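Local coordinates for protein mannuronan C5-epimerase (Pseudomonas syringae pv. tomato, PDB 4NK6) that epimerises beta-D-mannuronate to alpha-L-guluronate within the alginate polymer and belongs to a periplasmic complex that shields the nascent chain from degradation on its way to the outer membrane, at residues V79-I84 with A119-L124; I88-G93 with Q98-K103; I344-Y347 with L353-G356; I367-R370 with N374-L377. All blocks are in the same frame, centred on the assembly; numbering follows the deposited sequence.

Contact 1: residues V79-I84 with A119-L124; sequences VRQKGI and ARLPIL
Gln81 meets Leu121 and Pro122 because its chain leaves the last turn of helix 75-81 with CG beside the backbone N (chi1 -60°) and then runs extended (chi2 -163°), spanning the gap between backbones whose nearest CA atoms, those of Gln81 and Leu121, are 7.6 Å apart. Leu121 is turned about its first bond in the same sense (chi1 -71°), which brings the CD2 methyl up against the amide. Gln81 OE1 lies 3.3 Å from Leu121 CD2, and the amide carbon CD sits close behind; the two side chains cross at about a right angle. Gln81 and Pro122 approach each other from opposite directions, with Gln81 NE2 3.5 Å from Pro122 CD and somewhat farther from CG. Pro122 and Leu121 belong to the segment leading into strand 123-124, so the contact sets the end of helix 75-81 against the loop before that strand, at one end of the beta-helical chain. No hydrogen bond crosses between 79-84 and 119-124. The amide oxygen takes its hydrogen bond from the backbone N of Gln86, on the chain leading out of 79-84, which implies that Leu121 and Pro122 supply the glutamine with apolar packing.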
loop_
_atom_site.group_PDB
_atom_site.type_symbol
_atom_site.label_atom_id
_atom_site.label_comp_id
_atom_site.label_asym_id
_atom_site.label_seq_id
_atom_site.Cartn_x
_atom_site.Cartn_y
_atom_site.Cartn_z
ATOM N N VAL A 79 0.096 27.165 11.977
ATOM C CA VAL A 79 -1.149 27.719 11.456
ATOM C C VAL A 79 -2.343 26.816 11.783
ATOM O O VAL A 79 -3.379 27.290 12.240
ATOM C CB VAL A 79 -1.051 27.969 9.935
ATOM C CG1 VAL A 79 -2.425 28.301 9.338
ATOM C CG2 VAL A 79 -0.051 29.087 9.662
ATOM N N ARG A 80 -2.183 25.517 11.564
ATOM C CA ARG A 80 -3.246 24.564 11.863
ATOM C C ARG A 80 -3.629 24.535 13.348
ATOM O O ARG A 80 -4.812 24.559 13.680
ATOM C CB ARG A 80 -2.881 23.160 11.355
ATOM C CG ARG A 80 -2.733 23.119 9.849
ATOM C CD ARG A 80 -2.595 21.703 9.272
ATOM N NE ARG A 80 -2.463 21.809 7.820
ATOM C CZ ARG A 80 -1.317 21.687 7.157
ATOM N NH1 ARG A 80 -0.193 21.389 7.805
ATOM N NH2 ARG A 80 -1.296 21.848 5.845
ATOM N N GLN A 81 -2.635 24.507 14.231
ATOM C CA GLN A 81 -2.889 24.386 15.668
ATOM C C GLN A 81 -3.100 25.714 16.362
ATOM O O GLN A 81 -3.466 25.751 17.542
ATOM C CB GLN A 81 -1.741 23.644 16.341
ATOM C CG GLN A 81 -1.546 22.243 15.786
ATOM C CD GLN A 81 -0.712 21.396 16.709
ATOM O OE1 GLN A 81 -0.487 21.771 17.860
ATOM N NE2 GLN A 81 -0.233 20.258 16.212
ATOM N N LYS A 82 -2.866 26.797 15.622
ATOM C CA LYS A 82 -2.863 28.158 16.162
ATOM C C LYS A 82 -1.991 28.289 17.401
ATOM O O LYS A 82 -2.401 28.860 18.405
ATOM C CB LYS A 82 -4.287 28.658 16.414
ATOM C CG LYS A 82 -5.064 28.875 15.118
ATOM C CD LYS A 82 -6.403 29.549 15.358
ATOM C CE LYS A 82 -7.155 29.753 14.047
ATOM N NZ LYS A 82 -8.525 30.291 14.276
ATOM N N GLY A 83 -0.780 27.749 17.313
ATOM C CA GLY A 83 0.204 27.853 18.380
ATOM C C GLY A 83 1.367 26.920 18.092
ATOM O O GLY A 83 1.368 26.219 17.080
ATOM N N ILE A 84 2.354 26.903 18.980
ATOM C CA ILE A 84 3.491 25.996 18.853
ATOM C C ILE A 84 2.974 24.565 18.783
ATOM O O ILE A 84 2.235 24.134 19.666
ATOM C CB ILE A 84 4.446 26.136 20.045
ATOM C CG1 ILE A 84 4.828 27.600 20.232
ATOM C CG2 ILE A 84 5.688 25.284 19.845
ATOM C CD1 ILE A 84 5.199 28.257 18.939
ATOM N N ALA A 119 -10.036 13.886 17.328
ATOM C CA ALA A 119 -8.674 14.265 17.715
ATOM C C ALA A 119 -8.294 15.589 17.063
ATOM O O ALA A 119 -8.407 15.740 15.845
ATOM C CB ALA A 119 -7.677 13.191 17.316
ATOM N N ARG A 120 -7.839 16.545 17.865
ATOM C CA ARG A 120 -7.457 17.845 17.315
ATOM C C ARG A 120 -5.958 18.106 17.436
ATOM O O ARG A 120 -5.498 19.237 17.303
ATOM C CB ARG A 120 -8.285 18.962 17.956
ATOM C CG ARG A 120 -9.763 18.851 17.624
ATOM C CD ARG A 120 -10.514 20.115 17.972
ATOM N NE ARG A 120 -11.943 19.989 17.692
ATOM C CZ ARG A 120 -12.837 19.536 18.567
ATOM N NH1 ARG A 120 -12.454 19.158 19.777
ATOM N NH2 ARG A 120 -14.117 19.465 18.235
ATOM N N LEU A 121 -5.209 17.041 17.695
ATOM C CA LEU A 121 -3.750 17.067 17.655
ATOM C C LEU A 121 -3.311 15.775 16.988
ATOM O O LEU A 121 -4.074 14.817 16.950
ATOM C CB LEU A 121 -3.154 17.127 19.062
ATOM C CG LEU A 121 -3.281 18.418 19.873
ATOM C CD1 LEU A 121 -2.602 18.263 21.240
ATOM C CD2 LEU A 121 -2.687 19.602 19.107
ATOM N N PRO A 122 -2.083 15.747 16.445
ATOM C CA PRO A 122 -1.559 14.465 15.970
ATOM C C PRO A 122 -1.360 13.527 17.150
ATOM O O PRO A 122 -1.209 13.984 18.280
ATOM C CB PRO A 122 -0.193 14.838 15.375
ATOM C CG PRO A 122 -0.274 16.322 15.091
ATOM C CD PRO A 122 -1.185 16.878 16.140
ATOM N N ILE A 123 -1.362 12.225 16.891
ATOM C CA ILE A 123 -1.047 11.245 17.929
ATOM C C ILE A 123 0.265 10.563 17.565
ATOM O O ILE A 123 0.406 10.025 16.470
ATOM C CB ILE A 123 -2.148 10.169 18.046
ATOM C CG1 ILE A 123 -3.465 10.799 18.497
ATOM C CG2 ILE A 123 -1.727 9.060 19.019
ATOM C CD1 ILE A 123 -4.632 9.824 18.481
ATOM N N LEU A 124 1.226 10.585 18.475
ATOM C CA LEU A 124 2.492 9.901 18.234
ATOM C C LEU A 124 2.658 8.720 19.194
ATOM O O LEU A 124 2.648 8.898 20.408
ATOM C CB LEU A 124 3.654 10.874 18.424
ATOM C CG LEU A 124 5.057 10.268 18.458
ATOM C CD1 LEU A 124 5.452 9.731 17.093
ATOM C CD2 LEU A 124 6.080 11.285 18.959
#

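Contact 2: residues I88-G93 with Q98-K103; sequences IMISDG and QDLVKK
At one end of the right-handed beta-helix, helix 97-103 packs against strand 86-91, and a single leucine of the helix carries the contact. Leu100 points from the helix toward the strand and touches Ile88 and Ile90, two residues apart and therefore on the same side of the strand; Met89 between them points away, to strand 52-57. The CD2 methyl of Leu100 does most of the work. It lies 3.7 Å from Ile88 CG2, where the two side chains meet at a slant, and 4.0 Å from Ile90 CG1, where they cross at about a right angle.

The isoleucines present different branches to the same methyl. In Ile88 it is the short branch that touches, CG2 standing anti to the backbone N. In Ile90 the long branch swings beside the backbone N (chi1 -66°), and this brings CG1 and CD1 within range although the residue's first bond does not aim at the helix. All three side chains are buried, and no hydrogen bond links the segments, so the join is purely apolar.

The surroundings continue the same chemistry. Phe131 of strand 129-133 touches both Ile90 and Leu100, while Ile53 and Leu109 also pack on Leu100; Val104, just past the helix, meets Ile88. Along its two edges strand 86-91 makes backbone hydrogen bonds to strands 52-57 and 123-124. The second methyl of the leucine completes the fit: Leu100 CD1 rests 4.1 Å from Ile90 CD1, the same distance that separates that isoleucine methyl from Leu100 CD2.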
loop_
_atom_site.group_PDB
_atom_site.type_symbol
_atom_site.label_atom_id
_atom_site.label_comp_id
_atom_site.label_asym_id
_atom_site.label_seq_id
_atom_site.Cartn_x
_atom_site.Cartn_y
_atom_site.Cartn_z
ATOM N N ILE A 88 -0.229 14.514 20.885
ATOM C CA ILE A 88 -0.557 13.590 21.953
ATOM C C ILE A 88 0.416 12.427 21.829
ATOM O O ILE A 88 0.506 11.804 20.768
ATOM C CB ILE A 88 -1.994 13.071 21.784
ATOM C CG1 ILE A 88 -2.986 14.237 21.877
ATOM C CG2 ILE A 88 -2.306 11.978 22.821
ATOM C CD1 ILE A 88 -4.367 13.910 21.353
ATOM N N MET A 89 1.161 12.141 22.891
ATOM C CA MET A 89 2.187 11.102 22.818
ATOM C C MET A 89 1.974 9.938 23.781
ATOM O O MET A 89 1.650 10.128 24.951
ATOM C CB MET A 89 3.569 11.696 23.046
ATOM C CG MET A 89 3.878 12.858 22.134
ATOM S SD MET A 89 5.485 13.597 22.483
ATOM C CE MET A 89 5.408 15.020 21.371
ATOM N N ILE A 90 2.180 8.733 23.268
ATOM C CA ILE A 90 2.118 7.523 24.079
ATOM C C ILE A 90 3.508 6.900 24.158
ATOM O O ILE A 90 4.178 6.736 23.136
ATOM C CB ILE A 90 1.149 6.502 23.459
ATOM C CG1 ILE A 90 -0.283 7.039 23.514
ATOM C CG2 ILE A 90 1.261 5.140 24.161
ATOM C CD1 ILE A 90 -1.185 6.487 22.427
ATOM N N SER A 91 3.943 6.563 25.365
ATOM C CA SER A 91 5.222 5.880 25.536
ATOM C C SER A 91 5.231 5.024 26.792
ATOM O O SER A 91 4.321 5.104 27.622
ATOM C CB SER A 91 6.360 6.889 25.621
ATOM O OG SER A 91 6.263 7.599 26.839
ATOM N N ASP A 92 6.275 4.214 26.923
ATOM C CA ASP A 92 6.505 3.430 28.130
ATOM C C ASP A 92 5.338 2.490 28.485
ATOM O O ASP A 92 4.931 2.388 29.645
ATOM C CB ASP A 92 6.842 4.365 29.301
ATOM C CG ASP A 92 7.566 3.651 30.424
ATOM O OD1 ASP A 92 8.304 2.684 30.129
ATOM O OD2 ASP A 92 7.395 4.049 31.598
ATOM N N GLY A 93 4.789 1.810 27.483
ATOM C CA GLY A 93 3.778 0.801 27.753
ATOM C C GLY A 93 2.456 1.024 27.049
ATOM O O GLY A 93 2.388 1.692 26.006
ATOM N N GLN A 98 -9.555 4.886 24.848
ATOM C CA GLN A 98 -10.368 5.292 25.987
ATOM C C GLN A 98 -9.502 5.910 27.087
ATOM O O GLN A 98 -9.941 6.839 27.771
ATOM C CB GLN A 98 -11.227 4.134 26.529
ATOM C CG GLN A 98 -12.488 3.859 25.703
ATOM C CD GLN A 98 -12.161 3.496 24.260
ATOM O OE1 GLN A 98 -11.258 2.701 24.010
ATOM N NE2 GLN A 98 -12.877 4.095 23.305
ATOM N N ASP A 99 -8.277 5.407 27.243
ATOM C CA ASP A 99 -7.346 5.962 28.230
ATOM C C ASP A 99 -6.948 7.392 27.845
ATOM O O ASP A 99 -6.884 8.281 28.695
ATOM C CB ASP A 99 -6.091 5.089 28.366
ATOM C CG ASP A 99 -6.387 3.691 28.901
ATOM O OD1 ASP A 99 -7.265 3.540 29.780
ATOM O OD2 ASP A 99 -5.727 2.733 28.438
ATOM N N LEU A 100 -6.678 7.611 26.560
ATOM C CA LEU A 100 -6.323 8.943 26.066
ATOM C C LEU A 100 -7.420 9.963 26.336
ATOM O O LEU A 100 -7.145 11.097 26.729
ATOM C CB LEU A 100 -6.071 8.907 24.554
ATOM C CG LEU A 100 -4.783 8.306 24.005
ATOM C CD1 LEU A 100 -4.769 8.447 22.480
ATOM C CD2 LEU A 100 -3.564 8.968 24.629
ATOM N N VAL A 101 -8.665 9.562 26.095
ATOM C CA VAL A 101 -9.799 10.469 26.249
ATOM C C VAL A 101 -9.914 10.947 27.697
ATOM O O VAL A 101 -10.177 12.124 27.957
ATOM C CB VAL A 101 -11.115 9.814 25.781
ATOM C CG1 VAL A 101 -12.299 10.721 26.067
ATOM C CG2 VAL A 101 -11.042 9.482 24.287
ATOM N N LYS A 102 -9.684 10.035 28.637
ATOM C CA LYS A 102 -9.715 10.378 30.050
ATOM C C LYS A 102 -8.617 11.377 30.420
ATOM O O LYS A 102 -8.826 12.254 31.255
ATOM C CB LYS A 102 -9.592 9.117 30.920
ATOM C CG LYS A 102 -10.797 8.184 30.866
ATOM C CD LYS A 102 -10.610 6.952 31.767
ATOM C CE LYS A 102 -11.631 5.855 31.455
ATOM N NZ LYS A 102 -11.586 4.698 32.423
ATOM N N LYS A 103 -7.453 11.248 29.792
ATOM C CA LYS A 103 -6.270 12.000 30.212
ATOM C C LYS A 103 -6.026 13.287 29.407
ATOM O O LYS A 103 -5.503 14.263 29.935
ATOM C CB LYS A 103 -5.029 11.098 30.166
ATOM C CG LYS A 103 -3.786 11.697 30.809
ATOM C CD LYS A 103 -3.929 11.783 32.325
#

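Contact 3: residues I344-Y347 with L353-G356; sequences ITLY and LLWG
Leu354 has the most surface buried here, and it packs between Ile344 and Leu346, which share one side of strand 344-347. The segments are two faces of the right-handed parallel beta-helix looking at each other across its interior; at the nearest backbone pair, Ile344 and Leu354, the CA atoms are still 9.5 Å apart, so side chains alone bridge the gap. Ile344 and Leu354 reach toward each other tip to tip. Leu354 CD2 is 3.8 Å from Ile344 CD1 and 4.0 Å from Ile344 CG2, so one methyl touches both branches of the isoleucine. The long branch of Ile344 lies beside the backbone N (chi1 -55°) and extends from there (chi2 174°), which carries CD1 inward to the leucine. The other methyl serves Leu346 more loosely, with 4.4 Å between Leu354 CD1 and Leu346 CD1. Thr345, between the two inward residues, points away, and so does Leu353 on the second strand. The next coil continues the packing: Ile367 and Leu377 touch Leu354, and Ile375 touches Leu346. With every touching residue buried and aliphatic and no hydrogen bond between these segments, the chemistry implies that two walls of the coil that face each other here cohere through van der Waals contact.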
loop_
_atom_site.group_PDB
_atom_site.type_symbol
_atom_site.label_atom_id
_atom_site.label_comp_id
_atom_site.label_asym_id
_atom_site.label_seq_id
_atom_site.Cartn_x
_atom_site.Cartn_y
_atom_site.Cartn_z
ATOM N N ILE A 344 -2.250 -6.889 -16.440
ATOM C CA ILE A 344 -0.959 -6.873 -15.763
ATOM C C ILE A 344 0.088 -6.204 -16.662
ATOM O O ILE A 344 0.184 -6.524 -17.849
ATOM C CB ILE A 344 -0.453 -8.302 -15.494
ATOM C CG1 ILE A 344 -1.492 -9.110 -14.708
ATOM C CG2 ILE A 344 0.895 -8.270 -14.766
ATOM C CD1 ILE A 344 -1.121 -10.595 -14.520
ATOM N N THR A 345 0.867 -5.281 -16.105
ATOM C CA THR A 345 1.977 -4.689 -16.847
ATOM C C THR A 345 3.292 -4.918 -16.107
ATOM O O THR A 345 3.389 -4.619 -14.922
ATOM C CB THR A 345 1.792 -3.171 -17.036
ATOM O OG1 THR A 345 0.441 -2.882 -17.415
ATOM C CG2 THR A 345 2.761 -2.635 -18.111
ATOM N N LEU A 346 4.294 -5.453 -16.803
ATOM C CA LEU A 346 5.638 -5.545 -16.249
ATOM C C LEU A 346 6.534 -4.510 -16.916
ATOM O O LEU A 346 6.702 -4.505 -18.135
ATOM C CB LEU A 346 6.243 -6.938 -16.438
ATOM C CG LEU A 346 5.506 -8.181 -15.912
ATOM C CD1 LEU A 346 6.507 -9.229 -15.517
ATOM C CD2 LEU A 346 4.563 -7.903 -14.768
ATOM N N TYR A 347 7.094 -3.629 -16.101
ATOM C CA TYR A 347 7.974 -2.581 -16.570
ATOM C C TYR A 347 9.376 -2.833 -16.014
ATOM O O TYR A 347 9.596 -2.674 -14.805
ATOM C CB TYR A 347 7.514 -1.241 -16.010
ATOM C CG TYR A 347 6.293 -0.593 -16.631
ATOM C CD1 TYR A 347 6.199 -0.374 -18.001
ATOM C CD2 TYR A 347 5.254 -0.142 -15.825
ATOM C CE1 TYR A 347 5.091 0.269 -18.548
ATOM C CE2 TYR A 347 4.150 0.487 -16.359
ATOM C CZ TYR A 347 4.073 0.694 -17.716
ATOM O OH TYR A 347 2.963 1.332 -18.228
ATOM N N LEU A 353 7.318 -14.749 -11.877
ATOM C CA LEU A 353 6.410 -15.808 -12.292
ATOM C C LEU A 353 4.965 -15.319 -12.250
ATOM O O LEU A 353 4.504 -14.813 -11.225
ATOM C CB LEU A 353 6.578 -17.040 -11.382
ATOM C CG LEU A 353 5.569 -18.182 -11.554
ATOM C CD1 LEU A 353 5.638 -18.801 -12.959
ATOM C CD2 LEU A 353 5.735 -19.267 -10.474
ATOM N N LEU A 354 4.264 -15.455 -13.372
ATOM C CA LEU A 354 2.826 -15.216 -13.431
ATOM C C LEU A 354 2.147 -16.564 -13.649
ATOM O O LEU A 354 2.315 -17.180 -14.702
ATOM C CB LEU A 354 2.475 -14.239 -14.564
ATOM C CG LEU A 354 2.587 -12.732 -14.289
ATOM C CD1 LEU A 354 3.959 -12.333 -13.750
ATOM C CD2 LEU A 354 2.251 -11.918 -15.534
ATOM N N TRP A 355 1.405 -17.028 -12.644
ATOM C CA TRP A 355 0.786 -18.356 -12.682
ATOM C C TRP A 355 -0.726 -18.327 -12.499
ATOM O O TRP A 355 -1.218 -17.917 -11.447
ATOM C CB TRP A 355 1.366 -19.261 -11.592
ATOM C CG TRP A 355 0.905 -20.688 -11.723
ATOM C CD1 TRP A 355 -0.360 -21.175 -11.501
ATOM C CD2 TRP A 355 1.701 -21.816 -12.116
ATOM N NE1 TRP A 355 -0.395 -22.529 -11.736
ATOM C CE2 TRP A 355 0.855 -22.948 -12.111
ATOM C CE3 TRP A 355 3.047 -21.982 -12.458
ATOM C CZ2 TRP A 355 1.314 -24.226 -12.447
ATOM C CZ3 TRP A 355 3.498 -23.252 -12.792
ATOM C CH2 TRP A 355 2.635 -24.353 -12.783
ATOM N N GLY A 356 -1.453 -18.805 -13.505
ATOM C CA GLY A 356 -2.876 -19.078 -13.358
ATOM C C GLY A 356 -3.767 -17.874 -13.109
ATOM O O GLY A 356 -4.822 -17.990 -12.483
#

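Contact 4: residues I367-R370 with N374-L377; sequences IRVR and NIKL
Ile375 and Leu377 of the second segment meet Val369 and Ile367 of the first across the interior of the right-handed beta-helix, where segment 367-370 forms one wall of the coil and segment 374-377 the next wall reached by the chain. Asn374 comes first, in a turn with positive phi (60°), and its ND2 bonds to Asn351 OD1, in the corresponding region of the preceding coil.

Ile375 then begins the strand and points inward. CG1 of its long branch lies beside the backbone N (chi1 -63°) and meets Val369, the two side chains sliding past each other in opposite directions. The touching atoms are Ile375 CG1 and Val369 CG1, 3.9 Å apart; the valine methyl stands anti to its own backbone N. The backbones are nearest here as well, with 8.3 Å between the CA atoms of Val369 and Ile375. Val413, from a loop, also touches Val369.

Lys376 breaks the inward row, its side chain lying against Leu353 and Met25. Leu377 turns inward again toward Ile367, in a looser meeting: Leu377 CD2 is 4.4 Å from Ile367 CG2. Val390 of strand 388-393 adds to the cover of Leu377.

On the first segment the alternation sends Arg368 and Arg370 to the other side, where they form salt bridges with Asp342 and Glu348. The charged groups thus bond outside the coil, while the four buried aliphatic residues meet inside through apolar packing, with no hydrogen bond between the segments.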
loop_
_atom_site.group_PDB
_atom_site.type_symbol
_atom_site.label_atom_id
_atom_site.label_comp_id
_atom_site.label_asym_id
_atom_site.label_seq_id
_atom_site.Cartn_x
_atom_site.Cartn_y
_atom_site.Cartn_z
ATOM N N ILE A 367 -1.814 -9.132 -20.661
ATOM C CA ILE A 367 -0.532 -9.090 -19.968
ATOM C C ILE A 367 0.503 -8.392 -20.857
ATOM O O ILE A 367 0.792 -8.845 -21.969
ATOM C CB ILE A 367 -0.027 -10.514 -19.638
ATOM C CG1 ILE A 367 -1.001 -11.220 -18.686
ATOM C CG2 ILE A 367 1.375 -10.464 -19.022
ATOM C CD1 ILE A 367 -0.735 -12.738 -18.513
ATOM N N ARG A 368 1.044 -7.278 -20.380
ATOM C CA ARG A 368 2.065 -6.569 -21.139
ATOM C C ARG A 368 3.417 -6.634 -20.430
ATOM O O ARG A 368 3.508 -6.422 -19.220
ATOM C CB ARG A 368 1.656 -5.116 -21.417
ATOM C CG ARG A 368 2.730 -4.333 -22.187
ATOM C CD ARG A 368 2.163 -3.093 -22.888
ATOM N NE ARG A 368 1.736 -2.044 -21.961
ATOM C CZ ARG A 368 2.481 -0.996 -21.621
ATOM N NH1 ARG A 368 1.992 -0.078 -20.794
ATOM N NH2 ARG A 368 3.711 -0.862 -22.109
ATOM N N VAL A 369 4.462 -6.941 -21.192
ATOM C CA VAL A 369 5.802 -7.073 -20.638
ATOM C C VAL A 369 6.754 -6.180 -21.406
ATOM O O VAL A 369 6.977 -6.395 -22.590
ATOM C CB VAL A 369 6.317 -8.527 -20.750
ATOM C CG1 VAL A 369 7.701 -8.651 -20.133
ATOM C CG2 VAL A 369 5.341 -9.499 -20.077
ATOM N N ARG A 370 7.313 -5.179 -20.733
ATOM C CA ARG A 370 8.220 -4.245 -21.385
ATOM C C ARG A 370 9.610 -4.357 -20.759
ATOM O O ARG A 370 9.741 -4.302 -19.536
ATOM C CB ARG A 370 7.702 -2.804 -21.259
ATOM C CG ARG A 370 8.507 -1.766 -22.073
ATOM C CD ARG A 370 8.042 -0.330 -21.787
ATOM N NE ARG A 370 8.598 0.213 -20.543
ATOM C CZ ARG A 370 8.283 1.404 -20.033
ATOM N NH1 ARG A 370 8.850 1.816 -18.906
ATOM N NH2 ARG A 370 7.404 2.187 -20.651
ATOM N N ASN A 374 13.293 -13.228 -18.721
ATOM C CA ASN A 374 13.033 -14.402 -17.886
ATOM C C ASN A 374 11.686 -14.327 -17.186
ATOM O O ASN A 374 11.555 -14.681 -16.012
ATOM C CB ASN A 374 14.152 -14.626 -16.869
ATOM C CG ASN A 374 15.493 -14.847 -17.523
ATOM O OD1 ASN A 374 15.594 -15.512 -18.554
ATOM N ND2 ASN A 374 16.535 -14.278 -16.937
ATOM N N ILE A 375 10.690 -13.849 -17.917
ATOM C CA ILE A 375 9.325 -13.827 -17.426
ATOM C C ILE A 375 8.686 -15.180 -17.709
ATOM O O ILE A 375 8.738 -15.677 -18.832
ATOM C CB ILE A 375 8.522 -12.703 -18.092
ATOM C CG1 ILE A 375 9.138 -11.341 -17.733
ATOM C CG2 ILE A 375 7.053 -12.748 -17.673
ATOM C CD1 ILE A 375 9.323 -11.131 -16.231
ATOM N N LYS A 376 8.106 -15.793 -16.682
ATOM C CA LYS A 376 7.425 -17.067 -16.864
ATOM C C LYS A 376 5.917 -16.879 -16.791
ATOM O O LYS A 376 5.389 -16.377 -15.800
ATOM C CB LYS A 376 7.920 -18.093 -15.841
ATOM C CG LYS A 376 9.408 -18.390 -15.988
ATOM C CD LYS A 376 9.920 -19.384 -14.953
ATOM C CE LYS A 376 11.406 -19.682 -15.177
ATOM N NZ LYS A 376 11.965 -20.578 -14.126
ATOM N N LEU A 377 5.230 -17.257 -17.863
ATOM C CA LEU A 377 3.780 -17.125 -17.928
ATOM C C LEU A 377 3.182 -18.519 -17.976
ATOM O O LEU A 377 3.124 -19.149 -19.037
ATOM C CB LEU A 377 3.361 -16.314 -19.160
ATOM C CG LEU A 377 3.907 -14.880 -19.289
ATOM C CD1 LEU A 377 3.331 -14.171 -20.504
ATOM C CD2 LEU A 377 3.645 -14.058 -18.041
#

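Contacts 1 and 2 lie together at one end of the elongated chain, their centres 16 Å apart, with contact 2 nested inside the loop that contact 1 closes. Strands 86-91 and 123-124 join them: Leu124 N lies 2.7 Å from Ile88 O, a probable hydrogen bond. Contacts 3 and 4, in the coils toward the opposite end, are only about 6 Å apart between centres. Both pairs of walls are stacked there, strand 344-347 beside 367-370 and 353-355 beside 375-378. Between contacts 2 and 4 the centres are about 50 Å apart. None of the four lies at His274, the inferred proton acceptor; all are packing within the scaffold.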